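Local coordinates for SusD-like protein BACOVA_02651 (Bacteroides ovatus, PDB 5E75) that binds polysaccharide at the cell surface and probably captures xyloglucan before its transport into the periplasm for degradation, at residues I402-E414 with M425-Y439. Numbering follows the deposited sequence.
Sequences ITLDDIIRERRVE and MVTWFRYLPDKMLNY
Ile408 drops as a knob into a hole formed by Trp428, Lys435, Met436 and Tyr439, where helix 404-415 of this SusD-family fold packs against two consecutive helices joined at Leu432. Segment 425-431 runs nearly antiparallel to segment 404-414, at 161°; after Leu432, the N-cap residue, helix 433-441 sets off in a new direction. The apolar contact centres on the Trp428 indole: Ile408 CG1 makes a CH-pi contact over one face, 3.7 Å from the centroid of the six-membered ring. Arg411 CD comes in at the indole edge, while its guanidinium turns away to Asp424 and Asp362; the polar partner of Trp428 is Glu369 of helix 360-372. Leu404 and Leu432 meet tip to tip, CD2 to CD1 at 3.8 Å.

Two polar links join the same helices. Near the surface, Lys435 NZ donates to the syn lone pair of Asp405 OD1, 2.7 Å away, in a salt bridge. The buried Arg412 chain bends at chi3 (67°), bringing NH1 to Tyr439 OH while NH2 pairs with Asp287 of helix 286-291. A leucine in place of Arg412 would probably leave Asp287 without this counter-charge and the Tyr439 hydroxyl without this donor. Met425 CE lies 3.7 Å from Arg412 CD, and the Arg412 NH1 bond to Tyr439 OH, 2.9 Å long, is bent to 148° at the hydrogen.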
ATOM      1  N   ILE A 402      -6.910   8.782 -21.998  1.00 12.93           N
ATOM      2  CA  ILE A 402      -6.744   7.604 -21.155  1.00 13.84           C
ATOM      3  C   ILE A 402      -8.043   6.850 -20.989  1.00 12.99           C
ATOM      4  O   ILE A 402      -9.139   7.435 -21.053  1.00 14.03           O
ATOM      5  CB  ILE A 402      -6.179   7.952 -19.748  1.00 14.00           C
ATOM      6  CG1 ILE A 402      -7.098   8.900 -18.978  1.00 12.05           C
ATOM      7  CG2 ILE A 402      -4.791   8.562 -19.882  1.00 14.24           C
ATOM      8  CD1 ILE A 402      -6.615   9.221 -17.555  1.00 14.81           C
ATOM      9  N   THR A 403      -7.899   5.547 -20.783  1.00 12.10           N
ATOM     10  CA  THR A 403      -8.994   4.669 -20.428  1.00 11.49           C
ATOM     11  C   THR A 403      -8.721   4.061 -19.045  1.00 11.44           C
ATOM     12  O   THR A 403      -7.651   4.273 -18.449  1.00 11.02           O
ATOM     13  CB  THR A 403      -9.118   3.497 -21.406  1.00 12.93           C
ATOM     14  OG1 THR A 403      -7.995   2.623 -21.243  1.00 14.82           O
ATOM     15  CG2 THR A 403      -9.178   3.972 -22.868  1.00 14.44           C
ATOM     16  N   LEU A 404      -9.676   3.293 -18.536  1.00 10.97           N
ATOM     17  CA  LEU A 404      -9.474   2.607 -17.266  1.00 11.06           C
ATOM     18  C   LEU A 404      -8.255   1.674 -17.369  1.00 11.44           C
ATOM     19  O   LEU A 404      -7.489   1.534 -16.410  1.00 10.64           O
ATOM     20  CB  LEU A 404     -10.730   1.848 -16.849  1.00 11.03           C
ATOM     21  CG  LEU A 404     -10.629   1.147 -15.487  1.00 13.83           C
ATOM     22  CD1 LEU A 404     -10.434   2.144 -14.341  1.00 15.59           C
ATOM     23  CD2 LEU A 404     -11.846   0.269 -15.252  1.00 14.29           C
ATOM     24  N   ASP A 405      -8.049   1.039 -18.517  1.00 10.13           N
ATOM     25  CA  ASP A 405      -6.892   0.170 -18.677  1.00  9.97           C
ATOM     26  C   ASP A 405      -5.573   0.927 -18.528  1.00  9.49           C
ATOM     27  O   ASP A 405      -4.607   0.397 -17.969  1.00  9.53           O
ATOM     28  CB  ASP A 405      -6.937  -0.548 -20.030  1.00 11.02           C
ATOM     29  CG  ASP A 405      -8.010  -1.609 -20.093  1.00 16.16           C
ATOM     30  OD1 ASP A 405      -8.417  -2.145 -19.039  1.00 16.03           O
ATOM     31  OD2 ASP A 405      -8.448  -1.914 -21.227  1.00 20.87           O
ATOM     32  N   ASP A 406      -5.525   2.164 -18.996  1.00 10.31           N
ATOM     33  CA  ASP A 406      -4.332   2.986 -18.834  1.00  9.63           C
ATOM     34  C   ASP A 406      -4.111   3.306 -17.361  1.00 10.13           C
ATOM     35  O   ASP A 406      -2.976   3.326 -16.894  1.00 10.36           O
ATOM     36  CB  ASP A 406      -4.446   4.302 -19.609  1.00 11.80           C
ATOM     37  CG  ASP A 406      -4.455   4.109 -21.101  1.00 13.44           C
ATOM     38  OD1 ASP A 406      -3.557   3.415 -21.624  1.00 15.72           O
ATOM     39  OD2 ASP A 406      -5.366   4.662 -21.749  1.00 15.05           O
ATOM     40  N   ILE A 407      -5.196   3.546 -16.633  1.00 10.48           N
ATOM     41  CA  ILE A 407      -5.100   3.867 -15.212  1.00 10.70           C
ATOM     42  C   ILE A 407      -4.640   2.663 -14.401  1.00  9.28           C
ATOM     43  O   ILE A 407      -3.791   2.803 -13.507  1.00  8.79           O
ATOM     44  CB  ILE A 407      -6.429   4.423 -14.680  1.00  9.74           C
ATOM     45  CG1 ILE A 407      -6.683   5.764 -15.370  1.00 14.31           C
ATOM     46  CG2 ILE A 407      -6.394   4.578 -13.165  1.00 11.16           C
ATOM     47  CD1 ILE A 407      -8.013   6.406 -15.089  1.00 15.55           C
ATOM     48  N   ILE A 408      -5.153   1.483 -14.719  1.00  8.36           N
ATOM     49  CA  ILE A 408      -4.742   0.268 -14.025  1.00  8.58           C
ATOM     50  C   ILE A 408      -3.233   0.067 -14.193  1.00  9.00           C
ATOM     51  O   ILE A 408      -2.519  -0.205 -13.229  1.00 10.22           O
ATOM     52  CB  ILE A 408      -5.526  -0.978 -14.503  1.00  9.52           C
ATOM     53  CG1 ILE A 408      -6.994  -0.853 -14.084  1.00  9.28           C
ATOM     54  CG2 ILE A 408      -4.897  -2.265 -13.953  1.00  9.72           C
ATOM     55  CD1 ILE A 408      -7.926  -1.871 -14.773  1.00 12.43           C
ATOM     56  N   ARG A 409      -2.732   0.199 -15.421  1.00  8.54           N
ATOM     57  CA  ARG A 409      -1.323  -0.028 -15.676  1.00  8.61           C
ATOM     58  C   ARG A 409      -0.487   1.018 -14.973  1.00  8.64           C
ATOM     59  O   ARG A 409       0.530   0.696 -14.377  1.00  8.96           O
ATOM     60  CB  ARG A 409      -1.040  -0.003 -17.186  1.00  8.52           C
ATOM     61  CG  ARG A 409       0.374  -0.416 -17.572  1.00  9.28           C
ATOM     62  CD  ARG A 409       0.539  -0.443 -19.079  1.00  9.54           C
ATOM     63  NE  ARG A 409       1.803  -1.063 -19.431  1.00 10.20           N
ATOM     64  CZ  ARG A 409       2.182  -1.403 -20.656  1.00 10.00           C
ATOM     65  NH1 ARG A 409       1.396  -1.177 -21.689  1.00 12.76           N
ATOM     66  NH2 ARG A 409       3.352  -1.987 -20.830  1.00 10.42           N
ATOM     67  N   GLU A 410      -0.924   2.267 -15.041  1.00  8.78           N
ATOM     68  CA  GLU A 410      -0.175   3.372 -14.474  1.00  8.86           C
ATOM     69  C   GLU A 410      -0.067   3.229 -12.961  1.00  9.15           C
ATOM     70  O   GLU A 410       1.001   3.459 -12.385  1.00  8.97           O
ATOM     71  CB  GLU A 410      -0.790   4.731 -14.841  1.00  9.13           C
ATOM     72  CG  GLU A 410       0.208   5.890 -14.716  1.00 10.03           C
ATOM     73  CD  GLU A 410       1.371   5.774 -15.683  1.00 11.30           C
ATOM     74  OE1 GLU A 410       1.200   5.146 -16.763  1.00 11.94           O
ATOM     75  OE2 GLU A 410       2.450   6.316 -15.371  1.00 11.75           O
ATOM     76  N   ARG A 411      -1.161   2.835 -12.306  1.00  8.21           N
ATOM     77  CA  ARG A 411      -1.110   2.640 -10.867  1.00  8.19           C
ATOM     78  C   ARG A 411      -0.185   1.483 -10.500  1.00  8.37           C
ATOM     79  O   ARG A 411       0.591   1.591  -9.546  1.00  9.07           O
ATOM     80  CB  ARG A 411      -2.509   2.434 -10.289  1.00  8.52           C
ATOM     81  CG  ARG A 411      -3.352   3.694 -10.301  1.00 13.99           C
ATOM     82  CD  ARG A 411      -4.686   3.486  -9.599  1.00 15.25           C
ATOM     83  NE  ARG A 411      -4.498   3.348  -8.167  1.00 10.90           N
ATOM     84  CZ  ARG A 411      -4.446   4.354  -7.299  1.00 11.23           C
ATOM     85  NH1 ARG A 411      -4.675   5.603  -7.658  1.00 10.66           N
ATOM     86  NH2 ARG A 411      -4.221   4.105  -6.012  1.00 18.91           N
ATOM     87  N   ARG A 412      -0.247   0.373 -11.221  1.00  7.87           N
ATOM     88  CA  ARG A 412       0.629  -0.750 -10.903  1.00  7.75           C
ATOM     89  C   ARG A 412       2.092  -0.337 -10.923  1.00  8.26           C
ATOM     90  O   ARG A 412       2.845  -0.684  -9.998  1.00  8.70           O
ATOM     91  CB  ARG A 412       0.386  -1.937 -11.845  1.00  9.24           C
ATOM     92  CG  ARG A 412      -0.932  -2.651 -11.605  1.00  7.89           C
ATOM     93  CD  ARG A 412      -1.092  -3.924 -12.421  1.00  8.50           C
ATOM     94  NE  ARG A 412      -0.136  -4.940 -11.983  1.00  9.02           N
ATOM     95  CZ  ARG A 412       0.150  -6.064 -12.642  1.00  9.57           C
ATOM     96  NH1 ARG A 412      -0.438  -6.363 -13.801  1.00  9.67           N
ATOM     97  NH2 ARG A 412       1.063  -6.890 -12.147  1.00  9.47           N
ATOM     98  N   VAL A 413       2.515   0.389 -11.967  1.00  8.39           N
ATOM     99  CA  VAL A 413       3.907   0.773 -12.087  1.00  8.60           C
ATOM    100  C   VAL A 413       4.295   1.921 -11.151  1.00  9.32           C
ATOM    101  O   VAL A 413       5.429   1.979 -10.697  1.00  9.96           O
ATOM    102  CB  VAL A 413       4.355   1.094 -13.556  1.00  8.80           C
ATOM    103  CG1 VAL A 413       4.207  -0.111 -14.473  1.00 11.17           C
ATOM    104  CG2 VAL A 413       3.610   2.236 -14.142  1.00  9.86           C
ATOM    105  N   GLU A 414       3.375   2.815 -10.842  1.00  7.61           N
ATOM    106  CA  GLU A 414       3.682   3.878  -9.897  1.00  8.24           C
ATOM    107  C   GLU A 414       3.858   3.317  -8.490  1.00  8.65           C
ATOM    108  O   GLU A 414       4.725   3.794  -7.744  1.00  8.54           O
ATOM    109  CB  GLU A 414       2.592   4.947  -9.930  1.00  8.35           C
ATOM    110  CG  GLU A 414       2.864   6.153  -9.035  1.00  8.23           C
ATOM    111  CD  GLU A 414       4.078   6.961  -9.413  1.00  9.22           C
ATOM    112  OE1 GLU A 414       4.532   6.899 -10.584  1.00  8.64           O
ATOM    113  OE2 GLU A 414       4.578   7.701  -8.533  1.00  9.14           O
ATOM    114  N   MET A 425      -6.979  -3.337  -6.664  1.00  9.15           N
ATOM    115  CA  MET A 425      -7.566  -4.401  -7.472  1.00  8.30           C
ATOM    116  C   MET A 425      -8.885  -4.905  -6.877  1.00  9.17           C
ATOM    117  O   MET A 425      -9.802  -5.228  -7.632  1.00  8.81           O
ATOM    118  CB  MET A 425      -6.586  -5.553  -7.680  1.00  9.02           C
ATOM    119  CG  MET A 425      -5.476  -5.199  -8.622  1.00  9.05           C
ATOM    120  SD  MET A 425      -4.251  -6.494  -8.732  1.00 10.14           S
ATOM    121  CE  MET A 425      -3.149  -5.789  -9.967  1.00 11.05           C
ATOM    122  N   VAL A 426      -9.001  -4.970  -5.549  1.00  7.93           N
ATOM    123  CA  VAL A 426     -10.270  -5.360  -4.936  1.00  7.68           C
ATOM    124  C   VAL A 426     -11.351  -4.317  -5.228  1.00  9.15           C
ATOM    125  O   VAL A 426     -12.492  -4.672  -5.560  1.00  9.12           O
ATOM    126  CB  VAL A 426     -10.127  -5.606  -3.414  1.00  7.68           C
ATOM    127  CG1 VAL A 426     -11.470  -5.911  -2.792  1.00  9.43           C
ATOM    128  CG2 VAL A 426      -9.142  -6.750  -3.171  1.00  8.95           C
ATOM    129  N   THR A 427     -11.000  -3.036  -5.106  1.00  8.13           N
ATOM    130  CA  THR A 427     -11.932  -1.970  -5.461  1.00  8.25           C
ATOM    131  C   THR A 427     -12.433  -2.129  -6.901  1.00  9.30           C
ATOM    132  O   THR A 427     -13.629  -2.038  -7.167  1.00  9.41           O
ATOM    133  CB  THR A 427     -11.304  -0.589  -5.260  1.00  8.83           C
ATOM    134  OG1 THR A 427     -11.090  -0.385  -3.864  1.00 10.92           O
ATOM    135  CG2 THR A 427     -12.205   0.518  -5.772  1.00 10.74           C
ATOM    136  N   TRP A 428     -11.518  -2.361  -7.834  1.00  7.85           N
ATOM    137  CA  TRP A 428     -11.913  -2.558  -9.221  1.00  8.74           C
ATOM    138  C   TRP A 428     -12.782  -3.811  -9.393  1.00  9.87           C
ATOM    139  O   TRP A 428     -13.728  -3.796 -10.186  1.00 10.56           O
ATOM    140  CB  TRP A 428     -10.679  -2.600 -10.144  1.00  9.28           C
ATOM    141  CG  TRP A 428      -9.994  -1.284 -10.312  1.00  8.59           C
ATOM    142  CD1 TRP A 428     -10.578  -0.042 -10.462  1.00  9.61           C
ATOM    143  CD2 TRP A 428      -8.583  -1.060 -10.371  1.00  8.67           C
ATOM    144  NE1 TRP A 428      -9.609   0.926 -10.595  1.00  9.76           N
ATOM    145  CE2 TRP A 428      -8.380   0.326 -10.537  1.00  8.56           C
ATOM    146  CE3 TRP A 428      -7.466  -1.902 -10.282  1.00  8.80           C
ATOM    147  CZ2 TRP A 428      -7.106   0.879 -10.619  1.00 10.10           C
ATOM    148  CZ3 TRP A 428      -6.212  -1.357 -10.345  1.00  9.10           C
ATOM    149  CH2 TRP A 428      -6.039   0.025 -10.510  1.00  9.59           C
ATOM    150  N   PHE A 429     -12.491  -4.886  -8.654  1.00  8.73           N
ATOM    151  CA  PHE A 429     -13.285  -6.108  -8.718  1.00  9.06           C
ATOM    152  C   PHE A 429     -14.707  -5.892  -8.218  1.00 10.75           C
ATOM    153  O   PHE A 429     -15.663  -6.478  -8.745  1.00 11.15           O
ATOM    154  CB  PHE A 429     -12.596  -7.235  -7.939  1.00  9.73           C
ATOM    155  CG  PHE A 429     -13.498  -8.384  -7.641  1.00 10.08           C
ATOM    156  CD1 PHE A 429     -13.814  -9.304  -8.624  1.00 10.17           C
ATOM    157  CD2 PHE A 429     -14.079  -8.514  -6.398  1.00  9.52           C
ATOM    158  CE1 PHE A 429     -14.688 -10.339  -8.356  1.00 10.37           C
ATOM    159  CE2 PHE A 429     -14.946  -9.550  -6.132  1.00 10.40           C
ATOM    160  CZ  PHE A 429     -15.259 -10.458  -7.107  1.00 10.93           C
ATOM    161  N   ARG A 430     -14.862  -5.038  -7.218  1.00  8.78           N
ATOM    162  CA  ARG A 430     -16.192  -4.734  -6.716  1.00  9.15           C
ATOM    163  C   ARG A 430     -17.012  -3.895  -7.695  1.00 10.72           C
ATOM    164  O   ARG A 430     -18.247  -3.868  -7.606  1.00 12.26           O
ATOM    165  CB  ARG A 430     -16.096  -4.047  -5.343  1.00  9.73           C
ATOM    166  CG  ARG A 430     -16.186  -5.006  -4.183  1.00  9.59           C
ATOM    167  CD  ARG A 430     -17.651  -5.335  -3.883  1.00 11.69           C
ATOM    168  NE  ARG A 430     -17.805  -6.184  -2.718  1.00 12.57           N
ATOM    169  CZ  ARG A 430     -17.831  -7.508  -2.735  1.00 15.10           C
ATOM    170  NH1 ARG A 430     -17.715  -8.174  -3.879  1.00 14.98           N
ATOM    171  NH2 ARG A 430     -17.994  -8.172  -1.598  1.00 16.00           N
ATOM    172  N   TYR A 431     -16.321  -3.223  -8.609  1.00 10.66           N
ATOM    173  CA  TYR A 431     -16.932  -2.396  -9.655  1.00  9.84           C
ATOM    174  C   TYR A 431     -17.228  -3.175 -10.949  1.00 10.01           C
ATOM    175  O   TYR A 431     -18.365  -3.170 -11.443  1.00 11.00           O
ATOM    176  CB  TYR A 431     -15.978  -1.227  -9.902  1.00 10.32           C
ATOM    177  CG  TYR A 431     -16.154  -0.374 -11.144  1.00 10.57           C
ATOM    178  CD1 TYR A 431     -17.405  -0.053 -11.661  1.00 11.29           C
ATOM    179  CD2 TYR A 431     -15.042   0.174 -11.754  1.00 10.76           C
ATOM    180  CE1 TYR A 431     -17.519   0.754 -12.802  1.00 12.65           C
ATOM    181  CE2 TYR A 431     -15.145   0.971 -12.876  1.00 11.70           C
ATOM    182  CZ  TYR A 431     -16.377   1.265 -13.383  1.00 12.01           C
ATOM    183  OH  TYR A 431     -16.423   2.072 -14.498  1.00 15.89           O
ATOM    184  N   LEU A 432     -16.208  -3.847 -11.485  1.00  9.65           N
ATOM    185  CA  LEU A 432     -16.299  -4.608 -12.737  1.00  9.59           C
ATOM    186  C   LEU A 432     -15.767  -6.016 -12.485  1.00  9.10           C
ATOM    187  O   LEU A 432     -14.658  -6.357 -12.878  1.00 10.27           O
ATOM    188  CB  LEU A 432     -15.512  -3.898 -13.837  1.00 11.14           C
ATOM    189  CG  LEU A 432     -16.017  -2.516 -14.253  1.00 11.33           C
ATOM    190  CD1 LEU A 432     -15.042  -1.852 -15.223  1.00 13.65           C
ATOM    191  CD2 LEU A 432     -17.411  -2.584 -14.878  1.00 11.84           C
ATOM    192  N   PRO A 433     -16.558  -6.853 -11.805  1.00  9.67           N
ATOM    193  CA  PRO A 433     -16.033  -8.164 -11.407  1.00 11.77           C
ATOM    194  C   PRO A 433     -15.631  -9.074 -12.558  1.00 12.23           C
ATOM    195  O   PRO A 433     -14.606  -9.733 -12.477  1.00 12.01           O
ATOM    196  CB  PRO A 433     -17.176  -8.780 -10.583  1.00 12.31           C
ATOM    197  CG  PRO A 433     -18.388  -7.936 -10.895  1.00 11.90           C
ATOM    198  CD  PRO A 433     -17.861  -6.580 -11.177  1.00 11.23           C
ATOM    199  N   ASP A 434     -16.408  -9.107 -13.627  1.00 11.45           N
ATOM    200  CA  ASP A 434     -16.076  -9.994 -14.723  1.00 12.74           C
ATOM    201  C   ASP A 434     -14.782  -9.546 -15.391  1.00 12.06           C
ATOM    202  O   ASP A 434     -13.921 -10.375 -15.684  1.00 11.47           O
ATOM    203  CB  ASP A 434     -17.231 -10.078 -15.730  1.00 16.71           C
ATOM    204  CG  ASP A 434     -18.450 -10.761 -15.147  1.00 27.18           C
ATOM    205  OD1 ASP A 434     -18.277 -11.747 -14.393  1.00 31.91           O
ATOM    206  OD2 ASP A 434     -19.576 -10.305 -15.424  1.00 39.45           O
ATOM    207  N   LYS A 435     -14.629  -8.250 -15.633  1.00 11.29           N
ATOM    208  CA  LYS A 435     -13.381  -7.745 -16.191  1.00 11.34           C
ATOM    209  C   LYS A 435     -12.200  -8.135 -15.300  1.00 10.34           C
ATOM    210  O   LYS A 435     -11.159  -8.591 -15.777  1.00 11.41           O
ATOM    211  CB  LYS A 435     -13.422  -6.222 -16.318  1.00 12.91           C
ATOM    212  CG  LYS A 435     -12.103  -5.583 -16.762  1.00 13.50           C
ATOM    213  CD  LYS A 435     -12.137  -4.063 -16.647  1.00 13.46           C
ATOM    214  CE  LYS A 435     -10.844  -3.426 -17.136  1.00 14.85           C
ATOM    215  NZ  LYS A 435     -10.653  -3.666 -18.595  1.00 17.15           N
ATOM    216  N   MET A 436     -12.319  -7.894 -14.004  1.00 10.50           N
ATOM    217  CA  MET A 436     -11.174  -8.135 -13.139  1.00  9.70           C
ATOM    218  C   MET A 436     -10.862  -9.610 -12.901  1.00  8.48           C
ATOM    219  O   MET A 436      -9.708  -9.965 -12.754  1.00  9.47           O
ATOM    220  CB  MET A 436     -11.331  -7.395 -11.809  1.00  9.55           C
ATOM    221  CG  MET A 436     -11.357  -5.881 -11.963  1.00 10.12           C
ATOM    222  SD  MET A 436     -10.051  -5.182 -12.995  1.00 11.55           S
ATOM    223  CE  MET A 436      -8.583  -5.684 -12.116  1.00 11.87           C
ATOM    224  N   LEU A 437     -11.864 -10.484 -12.874  1.00  9.78           N
ATOM    225  CA  LEU A 437     -11.572 -11.906 -12.786  1.00 10.61           C
ATOM    226  C   LEU A 437     -10.799 -12.351 -14.031  1.00  8.97           C
ATOM    227  O   LEU A 437      -9.853 -13.133 -13.941  1.00 10.49           O
ATOM    228  CB  LEU A 437     -12.854 -12.717 -12.622  1.00 10.77           C
ATOM    229  CG  LEU A 437     -13.534 -12.571 -11.253  1.00 11.10           C
ATOM    230  CD1 LEU A 437     -14.890 -13.274 -11.283  1.00 11.78           C
ATOM    231  CD2 LEU A 437     -12.670 -13.090 -10.120  1.00 11.76           C
ATOM    232  N   ASN A 438     -11.188 -11.851 -15.198  1.00 10.51           N
ATOM    233  CA  ASN A 438     -10.450 -12.176 -16.420  1.00 11.51           C
ATOM    234  C   ASN A 438      -9.025 -11.639 -16.337  1.00 11.11           C
ATOM    235  O   ASN A 438      -8.064 -12.324 -16.690  1.00 11.68           O
ATOM    236  CB  ASN A 438     -11.171 -11.600 -17.635  1.00 12.41           C
ATOM    237  CG  ASN A 438     -10.424 -11.851 -18.923  1.00 18.82           C
ATOM    238  OD1 ASN A 438      -9.745 -10.967 -19.444  1.00 25.53           O
ATOM    239  ND2 ASN A 438     -10.526 -13.069 -19.429  1.00 23.26           N
ATOM    240  N   TYR A 439      -8.890 -10.418 -15.818  1.00 10.01           N
ATOM    241  CA  TYR A 439      -7.576  -9.815 -15.600  1.00  9.59           C
ATOM    242  C   TYR A 439      -6.723 -10.722 -14.690  1.00  9.08           C
ATOM    243  O   TYR A 439      -5.601 -11.082 -15.028  1.00  9.58           O
ATOM    244  CB  TYR A 439      -7.748  -8.417 -14.984  1.00  9.60           C
ATOM    245  CG  TYR A 439      -6.477  -7.591 -14.882  1.00 10.03           C
ATOM    246  CD1 TYR A 439      -5.513  -7.871 -13.913  1.00 10.20           C
ATOM    247  CD2 TYR A 439      -6.254  -6.520 -15.733  1.00 12.00           C
ATOM    248  CE1 TYR A 439      -4.350  -7.132 -13.827  1.00 10.02           C
ATOM    249  CE2 TYR A 439      -5.096  -5.763 -15.639  1.00  9.39           C
ATOM    250  CZ  TYR A 439      -4.154  -6.074 -14.683  1.00 10.12           C
ATOM    251  OH  TYR A 439      -3.008  -5.336 -14.579  1.00 10.96           O
TER